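Side-chain contacts in flavin-containing monooxygenase (Allium sativum, PDB 6WPU), which probably catalyses the FAD-dependent S-oxygenation of S-allyl-L-cysteine, giving the flavour precursor alliin in garlic: residues T91-E96 with K423-N428; L328-S333 with A355-G360. One frame throughout, in Å; residues are numbered along the deposited sequence.

Contact 1 (T91-E96 with K423-N428); sequences TNLPRE and KEVSKN. With FAD (flavin-adenine dinucleotide), chain B.
V425 presses both of its methyls from helix 416-431 against the turn that runs through L93 and P94. Its CG1 lies between the backbone N and the carbonyl carbon (chi1 71°) and CG2 lies anti to N, so the valine forks over the ring carbon P94 CD, with P94 CD 3.9 Å from V425 CG2. The valine and the CD end of the proline ring reach toward each other, whereas L93 crosses the valine at about a right angle, its CD2 4.0 Å from V425 CG1. The other leucine methyl turns to the cofactor, L93 CD1 being 4.0 Å from FAD O2. V425 CG2 also rests 3.8 Å from N92 O, a carbonyl that R429 grips with a hydrogen bond.

No hydrogen bond joins the two segments; the polar ones serve the loop and the flavin. T91 OG1 donates to L93 O at 2.6 Å, with the hydroxyl tilted 21° out of the carbonyl plane, and this ties the turn together just before helix 95-98. N92 N gives its hydrogen to FAD O4 at 2.8 Å, and the N92 side chain rises over one face of the ring beside the C4 carbonyl, with CG 3.5 Å from FAD O4. With an alanine here the backbone bond could remain, but the side-chain cover over the C4 carbonyl and the touch on Y436 would probably be lost.

The result is one wall of the flavin pocket, in which a loop reads the pyrimidine end of the isoalloxazine by a backbone amide while helix 416-431, far along the chain, backs it.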
ATOM      1  N   THR A  91      -5.878  11.251   4.763  1.00 40.92           N
ATOM      2  CA  THR A  91      -4.564  10.946   4.203  1.00 40.46           C
ATOM      3  C   THR A  91      -3.481  11.273   5.226  1.00 42.10           C
ATOM      4  O   THR A  91      -3.624  12.192   6.039  1.00 36.13           O
ATOM      5  CB  THR A  91      -4.316  11.719   2.888  1.00 40.29           C
ATOM      6  OG1 THR A  91      -4.157  13.131   3.134  1.00 36.69           O
ATOM      7  CG2 THR A  91      -5.460  11.512   1.911  1.00 35.80           C
ATOM      8  N   ASN A  92      -2.401  10.490   5.218  1.00 43.92           N
ATOM      9  CA  ASN A  92      -1.248  10.805   6.060  1.00 41.29           C
ATOM     10  C   ASN A  92      -0.182  11.570   5.294  1.00 41.87           C
ATOM     11  O   ASN A  92       0.919  11.771   5.808  1.00 44.50           O
ATOM     12  CB  ASN A  92      -0.652   9.537   6.687  1.00 36.65           C
ATOM     13  CG  ASN A  92      -0.219   8.515   5.661  1.00 42.40           C
ATOM     14  OD1 ASN A  92       0.043   8.836   4.504  1.00 42.42           O
ATOM     15  ND2 ASN A  92      -0.162   7.264   6.076  1.00 47.47           N
ATOM     16  N   LEU A  93      -0.488  11.985   4.066  1.00 43.13           N
ATOM     17  CA  LEU A  93       0.350  12.831   3.234  1.00 42.89           C
ATOM     18  C   LEU A  93      -0.490  14.005   2.754  1.00 39.35           C
ATOM     19  O   LEU A  93      -1.697  13.844   2.526  1.00 39.44           O
ATOM     20  CB  LEU A  93       0.893  12.051   2.026  1.00 40.49           C
ATOM     21  CG  LEU A  93       1.807  10.858   2.303  1.00 36.26           C
ATOM     22  CD1 LEU A  93       2.025  10.088   1.009  1.00 36.53           C
ATOM     23  CD2 LEU A  93       3.136  11.350   2.878  1.00 39.34           C
ATOM     24  N   PRO A  94       0.093  15.195   2.635  1.00 37.53           N
ATOM     25  CA  PRO A  94      -0.656  16.321   2.070  1.00 45.40           C
ATOM     26  C   PRO A  94      -1.003  16.029   0.622  1.00 47.75           C
ATOM     27  O   PRO A  94      -0.275  15.323  -0.081  1.00 43.63           O
ATOM     28  CB  PRO A  94       0.313  17.498   2.194  1.00 44.12           C
ATOM     29  CG  PRO A  94       1.660  16.865   2.179  1.00 45.42           C
ATOM     30  CD  PRO A  94       1.522  15.508   2.811  1.00 41.49           C
ATOM     31  N   ARG A  95      -2.156  16.541   0.191  1.00 45.01           N
ATOM     32  CA  ARG A  95      -2.694  16.097  -1.088  1.00 39.46           C
ATOM     33  C   ARG A  95      -1.792  16.502  -2.255  1.00 42.74           C
ATOM     34  O   ARG A  95      -1.765  15.800  -3.274  1.00 43.59           O
ATOM     35  CB  ARG A  95      -4.122  16.623  -1.271  1.00 41.91           C
ATOM     36  CG  ARG A  95      -4.242  18.146  -1.341  1.00 45.38           C
ATOM     37  CD  ARG A  95      -5.698  18.594  -1.184  1.00 46.73           C
ATOM     38  NE  ARG A  95      -6.557  18.153  -2.286  1.00 44.29           N
ATOM     39  CZ  ARG A  95      -7.878  17.992  -2.199  1.00 48.72           C
ATOM     40  NH1 ARG A  95      -8.508  18.202  -1.046  1.00 43.68           N
ATOM     41  NH2 ARG A  95      -8.576  17.603  -3.265  1.00 47.57           N
ATOM     42  N   GLU A  96      -1.033  17.603  -2.128  1.00 45.67           N
ATOM     43  CA  GLU A  96      -0.128  17.997  -3.209  1.00 46.50           C
ATOM     44  C   GLU A  96       0.917  16.921  -3.470  1.00 50.01           C
ATOM     45  O   GLU A  96       1.293  16.674  -4.624  1.00 48.52           O
ATOM     46  CB  GLU A  96       0.566  19.330  -2.898  1.00 45.34           C
ATOM     47  CG  GLU A  96      -0.356  20.539  -2.712  1.00 44.94           C
ATOM     48  CD  GLU A  96      -0.845  20.686  -1.267  1.00 58.89           C
ATOM     49  OE1 GLU A  96      -0.356  19.941  -0.385  1.00 49.13           O
ATOM     50  OE2 GLU A  96      -1.717  21.547  -1.018  1.00 61.27           O
ATOM     51  N   LYS A 423       9.611  15.389   3.503  1.00 55.77           N
ATOM     52  CA  LYS A 423      10.433  15.463   4.708  1.00 54.62           C
ATOM     53  C   LYS A 423       9.714  16.224   5.811  1.00 52.90           C
ATOM     54  O   LYS A 423       9.811  15.866   6.992  1.00 53.15           O
ATOM     55  CB  LYS A 423      11.780  16.120   4.398  1.00 55.40           C
ATOM     56  CG  LYS A 423      12.719  15.244   3.597  1.00 58.21           C
ATOM     57  CD  LYS A 423      14.144  15.814   3.579  1.00 73.13           C
ATOM     58  CE  LYS A 423      15.026  15.085   2.559  1.00 77.67           C
ATOM     59  NZ  LYS A 423      16.481  15.340   2.785  1.00 87.38           N
ATOM     60  N   GLU A 424       8.959  17.259   5.436  1.00 47.35           N
ATOM     61  CA  GLU A 424       8.259  18.084   6.415  1.00 52.39           C
ATOM     62  C   GLU A 424       7.112  17.321   7.076  1.00 58.65           C
ATOM     63  O   GLU A 424       6.935  17.387   8.301  1.00 56.56           O
ATOM     64  CB  GLU A 424       7.743  19.350   5.739  1.00 49.46           C
ATOM     65  CG  GLU A 424       7.040  20.308   6.665  1.00 60.34           C
ATOM     66  CD  GLU A 424       8.018  21.192   7.422  1.00 71.68           C
ATOM     67  OE1 GLU A 424       9.239  21.151   7.116  1.00 68.61           O
ATOM     68  OE2 GLU A 424       7.554  21.925   8.323  1.00 76.65           O
ATOM     69  N   VAL A 425       6.307  16.608   6.280  1.00 51.22           N
ATOM     70  CA  VAL A 425       5.176  15.889   6.859  1.00 52.09           C
ATOM     71  C   VAL A 425       5.662  14.667   7.623  1.00 55.27           C
ATOM     72  O   VAL A 425       5.073  14.294   8.641  1.00 52.63           O
ATOM     73  CB  VAL A 425       4.136  15.502   5.788  1.00 48.41           C
ATOM     74  CG1 VAL A 425       4.660  14.402   4.882  1.00 44.28           C
ATOM     75  CG2 VAL A 425       2.848  15.020   6.462  1.00 47.26           C
ATOM     76  N   SER A 426       6.741  14.031   7.158  1.00 54.78           N
ATOM     77  CA  SER A 426       7.341  12.938   7.912  1.00 55.12           C
ATOM     78  C   SER A 426       7.764  13.402   9.307  1.00 59.47           C
ATOM     79  O   SER A 426       7.515  12.715  10.305  1.00 53.49           O
ATOM     80  CB  SER A 426       8.531  12.377   7.133  1.00 60.94           C
ATOM     81  OG  SER A 426       8.775  11.024   7.457  1.00 71.94           O
ATOM     82  N   LYS A 427       8.376  14.585   9.397  1.00 61.40           N
ATOM     83  CA  LYS A 427       8.782  15.105  10.698  1.00 61.48           C
ATOM     84  C   LYS A 427       7.575  15.460  11.559  1.00 59.44           C
ATOM     85  O   LYS A 427       7.558  15.173  12.761  1.00 65.48           O
ATOM     86  CB  LYS A 427       9.689  16.320  10.517  1.00 68.22           C
ATOM     87  CG  LYS A 427      10.240  16.884  11.819  1.00 79.86           C
ATOM     88  CD  LYS A 427      11.105  18.106  11.553  1.00 90.29           C
ATOM     89  CE  LYS A 427      10.259  19.322  11.197  1.00 94.54           C
ATOM     90  NZ  LYS A 427       9.689  19.964  12.418  1.00 96.69           N
ATOM     91  N   ASN A 428       6.551  16.082  10.963  1.00 48.62           N
ATOM     92  CA  ASN A 428       5.376  16.486  11.732  1.00 50.97           C
ATOM     93  C   ASN A 428       4.543  15.292  12.177  1.00 55.94           C
ATOM     94  O   ASN A 428       3.916  15.332  13.240  1.00 57.61           O
ATOM     95  CB  ASN A 428       4.514  17.429  10.908  1.00 55.07           C
ATOM     96  CG  ASN A 428       5.185  18.742  10.651  1.00 57.72           C
ATOM     97  OD1 ASN A 428       6.296  18.983  11.123  1.00 52.96           O
ATOM     98  ND2 ASN A 428       4.524  19.603   9.886  1.00 61.55           N
TER
HETATM   99  PA  FAD B 501      -5.024  -1.550  -4.106  1.00 31.96           P
HETATM  100  O1A FAD B 501      -5.646  -0.206  -3.726  1.00 27.94           O
HETATM  101  O2A FAD B 501      -5.067  -2.669  -3.193  1.00 25.37           O
HETATM  102  O5B FAD B 501      -5.666  -2.156  -5.336  1.00 34.12           O
HETATM  103  C5B FAD B 501      -5.494  -3.470  -5.854  1.00 31.17           C
HETATM  104  C4B FAD B 501      -6.692  -3.869  -6.744  1.00 31.74           C
HETATM  105  O4B FAD B 501      -6.540  -5.106  -7.383  1.00 30.96           O
HETATM  106  C3B FAD B 501      -7.992  -3.918  -5.986  1.00 34.37           C
HETATM  107  O3B FAD B 501      -8.967  -3.160  -6.623  1.00 34.74           O
HETATM  108  C2B FAD B 501      -8.376  -5.356  -5.994  1.00 35.74           C
HETATM  109  O2B FAD B 501      -9.743  -5.559  -5.990  1.00 32.34           O
HETATM  110  C1B FAD B 501      -7.746  -5.812  -7.278  1.00 31.34           C
HETATM  111  N9A FAD B 501      -7.436  -7.223  -7.311  1.00 32.86           N
HETATM  112  C8A FAD B 501      -6.760  -7.928  -6.322  1.00 35.37           C
HETATM  113  N7A FAD B 501      -6.649  -9.214  -6.678  1.00 33.29           N
HETATM  114  C5A FAD B 501      -7.271  -9.412  -7.913  1.00 35.91           C
HETATM  115  C6A FAD B 501      -7.474 -10.512  -8.743  1.00 30.52           C
HETATM  116  N6A FAD B 501      -6.981 -11.822  -8.388  1.00 29.53           N
HETATM  117  N1A FAD B 501      -8.117 -10.354  -9.914  1.00 33.72           N
HETATM  118  C2A FAD B 501      -8.607  -9.147 -10.299  1.00 30.90           C
HETATM  119  N3A FAD B 501      -8.441  -8.049  -9.525  1.00 29.23           N
HETATM  120  C4A FAD B 501      -7.784  -8.148  -8.337  1.00 31.42           C
HETATM  121  N1  FAD B 501      -1.219   6.241   0.133  1.00 31.60           N
HETATM  122  C2  FAD B 501      -1.294   7.668  -0.043  1.00 35.09           C
HETATM  123  O2  FAD B 501      -0.812   8.241  -1.167  1.00 44.49           O
HETATM  124  N3  FAD B 501      -1.758   8.476   0.971  1.00 42.76           N
HETATM  125  C4  FAD B 501      -2.236   7.922   2.139  1.00 35.31           C
HETATM  126  O4  FAD B 501      -2.714   8.691   3.149  1.00 40.92           O
HETATM  127  C4X FAD B 501      -2.400   6.461   2.270  1.00 39.36           C
HETATM  128  N5  FAD B 501      -3.100   5.926   3.343  1.00 37.80           N
HETATM  129  C5X FAD B 501      -3.275   4.548   3.420  1.00 38.63           C
HETATM  130  C6  FAD B 501      -3.970   4.006   4.512  1.00 35.07           C
HETATM  131  C7  FAD B 501      -4.157   2.630   4.579  1.00 38.98           C
HETATM  132  C7M FAD B 501      -4.895   2.058   5.760  1.00 35.51           C
HETATM  133  C8  FAD B 501      -3.657   1.796   3.581  1.00 40.64           C
HETATM  134  C8M FAD B 501      -3.833   0.312   3.634  1.00 38.15           C
HETATM  135  C9  FAD B 501      -2.959   2.333   2.494  1.00 34.96           C
HETATM  136  C9A FAD B 501      -2.769   3.705   2.413  1.00 35.51           C
HETATM  137  N10 FAD B 501      -2.068   4.258   1.287  1.00 33.75           N
HETATM  138  C10 FAD B 501      -1.883   5.645   1.201  1.00 31.05           C
HETATM  139  C1' FAD B 501      -1.500   3.373   0.258  1.00 38.84           C
HETATM  140  C2' FAD B 501      -2.406   2.777  -0.798  1.00 42.88           C
HETATM  141  O2' FAD B 501      -2.220   1.422  -0.815  1.00 56.56           O
HETATM  142  C3' FAD B 501      -1.916   3.340  -2.113  1.00 44.39           C
HETATM  143  O3' FAD B 501      -2.328   4.650  -2.055  1.00 53.07           O
HETATM  144  C4' FAD B 501      -2.501   2.699  -3.367  1.00 43.47           C
HETATM  145  O4' FAD B 501      -3.870   2.645  -3.205  1.00 43.29           O
HETATM  146  C5' FAD B 501      -1.942   1.328  -3.762  1.00 39.46           C
HETATM  147  O5' FAD B 501      -2.895   0.863  -4.672  1.00 39.25           O
HETATM  148  P   FAD B 501      -2.920  -0.486  -5.503  1.00 32.72           P
HETATM  149  O1P FAD B 501      -3.614  -0.294  -6.904  1.00 35.17           O
HETATM  150  O2P FAD B 501      -1.429  -1.008  -5.460  1.00 29.17           O
HETATM  151  O3P FAD B 501      -3.553  -1.549  -4.418  1.00 31.39           O

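Contact 2 (L328-S333 with A355-G360); sequences LAPSLS and AAVLSG
V357 sets CG1 anti to its backbone N (chi1 169°), and L358 sets CG beside its own N (chi1 -72°); CD1 carries the leucine chain on, and the other branch, CD2, is the one turned to the proline. Between them V357 CG1 and L358 CD2 receive the ring of P330. The proline points its CB at the end of helix 343-358. There P330 CB is 3.6 Å from V357 CG1 and, on the leucine's side, P330 CB is 3.9 Å from L358 CD2. Both side chains cross the ring obliquely, and CB is the carbon they share. The same leucine methyl lies against the backbone too, with L358 CD2 3.6 Å from P330 O.

A cis peptide bond before P330 bends the chain in the turn that leads into strand 332-334, and L332 N closes that turn onto L328 O at 3.1 Å. On the other side the helix finishes in a Schellman motif: G360, with positive phi, sends its N back to V357 O at 2.9 Å. Beyond the contact, L358 also touches A175 of the adjoining strand 175-178, and V357 leans on L364.

The junction brings the turn before the edge strand of the five-stranded parallel sheet up against the end of the helix that follows that strand. With no hydrogen bond or charge pair across it, it depends on van der Waals packing and the close fit of three apolar side chains.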
ATOM      1  N   LEU A 328      11.920 -13.826 -16.257  1.00 42.75           N
ATOM      2  CA  LEU A 328      10.657 -13.678 -16.966  1.00 43.31           C
ATOM      3  C   LEU A 328      10.443 -12.265 -17.494  1.00 43.37           C
ATOM      4  O   LEU A 328       9.331 -11.937 -17.914  1.00 45.72           O
ATOM      5  CB  LEU A 328       9.491 -14.063 -16.050  1.00 43.42           C
ATOM      6  CG  LEU A 328       9.490 -15.478 -15.475  1.00 44.78           C
ATOM      7  CD1 LEU A 328       8.414 -15.605 -14.403  1.00 48.08           C
ATOM      8  CD2 LEU A 328       9.262 -16.474 -16.590  1.00 46.63           C
ATOM      9  N   ALA A 329      11.469 -11.423 -17.473  1.00 44.45           N
ATOM     10  CA  ALA A 329      11.336 -10.031 -17.883  1.00 43.37           C
ATOM     11  C   ALA A 329      11.494  -9.916 -19.393  1.00 43.72           C
ATOM     12  O   ALA A 329      12.326 -10.616 -19.976  1.00 46.51           O
ATOM     13  CB  ALA A 329      12.390  -9.163 -17.199  1.00 41.31           C
ATOM     14  N   PRO A 330      10.738  -9.023 -20.055  1.00 43.08           N
ATOM     15  CA  PRO A 330       9.765  -8.100 -19.458  1.00 37.51           C
ATOM     16  C   PRO A 330       8.306  -8.569 -19.493  1.00 38.22           C
ATOM     17  O   PRO A 330       7.417  -7.772 -19.199  1.00 36.96           O
ATOM     18  CB  PRO A 330       9.913  -6.862 -20.326  1.00 37.07           C
ATOM     19  CG  PRO A 330      10.153  -7.460 -21.733  1.00 33.35           C
ATOM     20  CD  PRO A 330      10.981  -8.715 -21.486  1.00 39.37           C
ATOM     21  N   SER A 331       8.059  -9.830 -19.858  1.00 36.76           N
ATOM     22  CA  SER A 331       6.682 -10.286 -20.023  1.00 31.54           C
ATOM     23  C   SER A 331       5.940 -10.399 -18.685  1.00 33.62           C
ATOM     24  O   SER A 331       4.706 -10.469 -18.666  1.00 34.95           O
ATOM     25  CB  SER A 331       6.670 -11.621 -20.790  1.00 36.42           C
ATOM     26  OG  SER A 331       7.108 -12.703 -19.987  1.00 38.78           O
ATOM     27  N   LEU A 332       6.644 -10.412 -17.561  1.00 33.26           N
ATOM     28  CA  LEU A 332       5.966 -10.355 -16.274  1.00 35.42           C
ATOM     29  C   LEU A 332       6.587  -9.224 -15.469  1.00 35.72           C
ATOM     30  O   LEU A 332       7.815  -9.097 -15.420  1.00 38.04           O
ATOM     31  CB  LEU A 332       6.058 -11.693 -15.532  1.00 30.06           C
ATOM     32  CG  LEU A 332       5.380 -11.715 -14.154  1.00 32.77           C
ATOM     33  CD1 LEU A 332       3.855 -11.608 -14.283  1.00 25.29           C
ATOM     34  CD2 LEU A 332       5.773 -12.962 -13.385  1.00 32.55           C
ATOM     35  N   SER A 333       5.741  -8.386 -14.871  1.00 31.46           N
ATOM     36  CA  SER A 333       6.213  -7.277 -14.053  1.00 31.42           C
ATOM     37  C   SER A 333       5.205  -6.984 -12.942  1.00 33.33           C
ATOM     38  O   SER A 333       4.040  -7.408 -12.998  1.00 29.71           O
ATOM     39  CB  SER A 333       6.446  -6.031 -14.905  1.00 32.23           C
ATOM     40  OG  SER A 333       5.232  -5.613 -15.502  1.00 34.13           O
ATOM     41  N   ALA A 355       6.136   0.190 -19.746  1.00 34.85           N
ATOM     42  CA  ALA A 355       5.571   0.391 -21.078  1.00 36.60           C
ATOM     43  C   ALA A 355       6.663   0.672 -22.105  1.00 36.70           C
ATOM     44  O   ALA A 355       6.634   0.130 -23.217  1.00 41.63           O
ATOM     45  CB  ALA A 355       4.556   1.533 -21.057  1.00 36.26           C
ATOM     46  N   ALA A 356       7.652   1.496 -21.736  1.00 37.66           N
ATOM     47  CA  ALA A 356       8.738   1.819 -22.649  1.00 37.83           C
ATOM     48  C   ALA A 356       9.632   0.612 -22.909  1.00 41.93           C
ATOM     49  O   ALA A 356      10.168   0.466 -24.014  1.00 40.00           O
ATOM     50  CB  ALA A 356       9.550   2.984 -22.094  1.00 37.03           C
ATOM     51  N   VAL A 357       9.810  -0.257 -21.913  1.00 37.90           N
ATOM     52  CA  VAL A 357      10.532  -1.508 -22.139  1.00 41.01           C
ATOM     53  C   VAL A 357       9.752  -2.403 -23.107  1.00 41.54           C
ATOM     54  O   VAL A 357      10.292  -2.873 -24.115  1.00 44.13           O
ATOM     55  CB  VAL A 357      10.805  -2.218 -20.799  1.00 41.87           C
ATOM     56  CG1 VAL A 357      11.297  -3.636 -21.040  1.00 45.85           C
ATOM     57  CG2 VAL A 357      11.811  -1.439 -19.968  1.00 42.81           C
ATOM     58  N   LEU A 358       8.465  -2.633 -22.821  1.00 34.79           N
ATOM     59  CA  LEU A 358       7.653  -3.509 -23.665  1.00 34.75           C
ATOM     60  C   LEU A 358       7.598  -3.029 -25.111  1.00 39.60           C
ATOM     61  O   LEU A 358       7.525  -3.852 -26.032  1.00 40.29           O
ATOM     62  CB  LEU A 358       6.234  -3.624 -23.102  1.00 35.56           C
ATOM     63  CG  LEU A 358       6.166  -4.470 -21.822  1.00 38.18           C
ATOM     64  CD1 LEU A 358       4.780  -4.467 -21.236  1.00 32.32           C
ATOM     65  CD2 LEU A 358       6.634  -5.893 -22.127  1.00 39.30           C
ATOM     66  N   SER A 359       7.620  -1.713 -25.327  1.00 40.49           N
ATOM     67  CA  SER A 359       7.572  -1.152 -26.669  1.00 42.07           C
ATOM     68  C   SER A 359       8.927  -1.153 -27.357  1.00 46.34           C
ATOM     69  O   SER A 359       9.004  -0.770 -28.532  1.00 41.32           O
ATOM     70  CB  SER A 359       7.041   0.285 -26.639  1.00 40.89           C
ATOM     71  OG  SER A 359       8.066   1.186 -26.238  1.00 39.35           O
ATOM     72  N   GLY A 360       9.988  -1.567 -26.666  1.00 42.31           N
ATOM     73  CA  GLY A 360      11.313  -1.520 -27.244  1.00 39.83           C
ATOM     74  C   GLY A 360      11.954  -0.155 -27.256  1.00 46.17           C
ATOM     75  O   GLY A 360      13.105  -0.037 -27.691  1.00 54.46           O
TER

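From the N terminus, the chain first passes the FAD-binding strands 24-28 and 47-52, then reaches T91-E96, the near end of contact 1. That loop closes only after 326 intervening residues, when helix 416-431 comes back to it, and contact 2 is nested wholly inside. Its own loop is short: 21 residues, mostly helix 343-358, separate L328-S333 from A355-G360. Contact 1 thus joins an early flavin-side loop to helix 416-431, whereas contact 2 ties the turn before strand 332-334 to the end of helix 343-358 at the edge of the parallel sheet. The two do not touch: their centres are 33 Å apart and their nearest atoms about 22 Å.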